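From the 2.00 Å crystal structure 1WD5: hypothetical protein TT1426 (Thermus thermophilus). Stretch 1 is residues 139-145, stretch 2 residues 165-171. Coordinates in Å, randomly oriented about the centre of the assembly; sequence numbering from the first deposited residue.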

# COMPACT_ATOMS: atom_id res chain seq x y z
N ALA A 139 -4.89 2.56 2.05
CA ALA A 139 -3.70 2.36 2.88
C ALA A 139 -3.33 3.67 3.57
O ALA A 139 -3.01 3.68 4.75
CB ALA A 139 -2.53 1.87 2.03
N LEU A 140 -3.37 4.77 2.82
CA LEU A 140 -3.05 6.08 3.36
C LEU A 140 -4.00 6.46 4.49
O LEU A 140 -3.57 6.92 5.55
CB LEU A 140 -3.11 7.15 2.27
CG LEU A 140 -1.92 7.27 1.31
CD1 LEU A 140 -2.23 8.31 0.24
CD2 LEU A 140 -0.67 7.69 2.08
N SER A 141 -5.29 6.26 4.27
CA SER A 141 -6.29 6.60 5.27
C SER A 141 -6.03 5.93 6.61
O SER A 141 -6.13 6.57 7.65
CB SER A 141 -7.69 6.24 4.77
OG SER A 141 -8.07 7.09 3.70
N VAL A 142 -5.68 4.64 6.58
CA VAL A 142 -5.41 3.91 7.81
C VAL A 142 -4.08 4.33 8.43
O VAL A 142 -4.01 4.63 9.62
CB VAL A 142 -5.40 2.38 7.57
CG1 VAL A 142 -4.97 1.66 8.84
CG2 VAL A 142 -6.79 1.91 7.14
N VAL A 143 -3.03 4.37 7.62
CA VAL A 143 -1.71 4.74 8.11
C VAL A 143 -1.67 6.14 8.74
O VAL A 143 -1.01 6.33 9.75
CB VAL A 143 -0.66 4.67 6.97
CG1 VAL A 143 0.69 5.16 7.48
CG2 VAL A 143 -0.55 3.23 6.47
N PHE A 144 -2.38 7.10 8.15
CA PHE A 144 -2.40 8.46 8.69
C PHE A 144 -2.96 8.51 10.11
O PHE A 144 -2.55 9.35 10.91
CB PHE A 144 -3.24 9.38 7.79
CG PHE A 144 -2.47 9.98 6.65
CD1 PHE A 144 -3.08 10.22 5.43
CD2 PHE A 144 -1.12 10.32 6.81
CE1 PHE A 144 -2.38 10.80 4.37
CE2 PHE A 144 -0.41 10.90 5.76
CZ PHE A 144 -1.04 11.13 4.54
N GLN A 145 -3.89 7.62 10.43
CA GLN A 145 -4.47 7.59 11.76
C GLN A 145 -3.53 6.93 12.77
O GLN A 145 -3.83 6.88 13.96
CB GLN A 145 -5.80 6.83 11.75
CG GLN A 145 -6.89 7.50 10.93
CD GLN A 145 -7.26 8.88 11.46
OE1 GLN A 145 -6.45 9.80 11.43
NE2 GLN A 145 -8.49 9.01 11.94
N ARG A 165 -4.59 11.83 -7.59
CA ARG A 165 -5.36 11.45 -6.41
C ARG A 165 -4.47 11.31 -5.18
O ARG A 165 -4.83 11.76 -4.09
CB ARG A 165 -6.10 10.13 -6.64
CG ARG A 165 -7.09 10.14 -7.79
CD ARG A 165 -8.00 8.92 -7.74
NE ARG A 165 -8.92 8.86 -8.87
CZ ARG A 165 -8.65 8.30 -10.05
NH1 ARG A 165 -7.47 7.73 -10.26
NH2 ARG A 165 -9.56 8.31 -11.01
N LEU A 166 -3.32 10.68 -5.35
CA LEU A 166 -2.40 10.46 -4.24
C LEU A 166 -1.60 11.70 -3.86
O LEU A 166 -1.44 11.99 -2.67
CB LEU A 166 -1.44 9.32 -4.58
CG LEU A 166 -2.13 7.98 -4.87
CD1 LEU A 166 -1.14 6.97 -5.39
CD2 LEU A 166 -2.79 7.49 -3.60
N LYS A 167 -1.11 12.41 -4.86
CA LYS A 167 -0.32 13.61 -4.61
C LYS A 167 -1.14 14.66 -3.85
O LYS A 167 -0.59 15.52 -3.16
CB LYS A 167 0.17 14.18 -5.95
CG LYS A 167 1.31 15.17 -5.84
CD LYS A 167 1.90 15.45 -7.21
CE LYS A 167 2.98 16.52 -7.14
NZ LYS A 167 3.55 16.78 -8.49
N ALA A 168 -2.46 14.56 -3.95
CA ALA A 168 -3.35 15.48 -3.26
C ALA A 168 -3.31 15.21 -1.76
O ALA A 168 -3.66 16.07 -0.96
CB ALA A 168 -4.78 15.32 -3.78
N ARG A 169 -2.86 14.02 -1.38
CA ARG A 169 -2.82 13.64 0.02
C ARG A 169 -1.43 13.39 0.63
O ARG A 169 -1.27 13.43 1.84
CB ARG A 169 -3.69 12.39 0.23
CG ARG A 169 -5.13 12.55 -0.20
CD ARG A 169 -5.91 11.25 -0.03
NE ARG A 169 -5.98 10.83 1.37
CZ ARG A 169 -6.47 9.67 1.78
NH1 ARG A 169 -6.96 8.80 0.90
NH2 ARG A 169 -6.50 9.38 3.07
N ALA A 170 -0.43 13.12 -0.21
CA ALA A 170 0.89 12.85 0.33
C ALA A 170 1.99 13.03 -0.70
O ALA A 170 1.73 13.16 -1.89
CB ALA A 170 0.95 11.43 0.88
N GLU A 171 3.23 13.04 -0.22
CA GLU A 171 4.36 13.16 -1.12
C GLU A 171 4.37 11.88 -1.93
O GLU A 171 4.18 10.79 -1.38
CB GLU A 171 5.67 13.28 -0.33
CG GLU A 171 6.86 13.66 -1.20
CD GLU A 171 8.18 13.63 -0.45
OE1 GLU A 171 8.20 14.01 0.74
OE2 GLU A 171 9.19 13.24 -1.06

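The contact is small, burying 286 Å² summed over both sides, and it joins one flank of a helix to the last part of another helix and the chain beyond it. In stretch 1, helical hydrogen bonds from Val 143 N to Ala 139 O (3.0 Å) and from Phe 144 N to Leu 140 O (2.9 Å) fix the spacing that puts Leu 140 and Phe 144, one turn apart, on the same flank; the CA-to-CB bonds of both point toward stretch 2. Val 142 points away and takes no part.

Stretch 2 meets this flank with a bend. Leu 166 O accepts from both Arg 169 N (2.8 Å) and Ala 170 N (2.9 Å), and Arg 169 and Ala 170 both direct CB toward the helix. The nearest CA atoms across the gap, Leu 140 CA and Arg 169 CA, are 8.3 Å apart, a separation that leaves the space between the backbones to side chains.

Leu 140 is the main bump of stretch 1, with 72 Å² covered, and its tip sits in the hollow between Leu 166 CD2 and Ala 170 CB. With the m,t rotamer, Leu 140 CD1 lies 4.0 Å from Leu 166 CD2, and Ala 170 CB is 4.2 Å from Leu 140 CD2 and 4.5 Å from Leu 140 CD1. The CA-to-CB bond of Leu 166 runs sideways, yet the end of its side chain comes nearer and so makes the first of these contacts. Ala 170 offers a single methyl, compact enough to sit against two larger side chains at once, since Phe 144 CZ is also 4.2 Å from Ala 170 CB. The Phe 144 ring reaches the backbone as well: its CZ is 3.6 Å from Arg 169 O, which lies at the ring edge, near the ring plane.

Arg 169 is the complementary projection from stretch 2 and has the largest covered area, 92 Å²; its end lies in the notch formed by Leu 140 CB, Ser 141 OG and Phe 144 CD1. With chi1 m, chi2 t and chi3 p, its long side chain reaches across to the helix and brings the guanidinium to Ser 141. Arg 169 NH2 donates to Ser 141 OG at 2.8 Å with an N-H...O angle of 161°, a short and nearly straight hydrogen bond. The hydroxyl lies at the guanidinium edge, where the N-H bonds point, whereas Leu 140 CB packs over one face, 4.1 Å from Arg 169 NH2. Phe 144 CD1 approaches the same nitrogen, Arg 169 NH2, to 4.2 Å. Arginine thus suits this place twice over, its flat group accepting aliphatic packing while its edge supplies a donor to the small, buried serine.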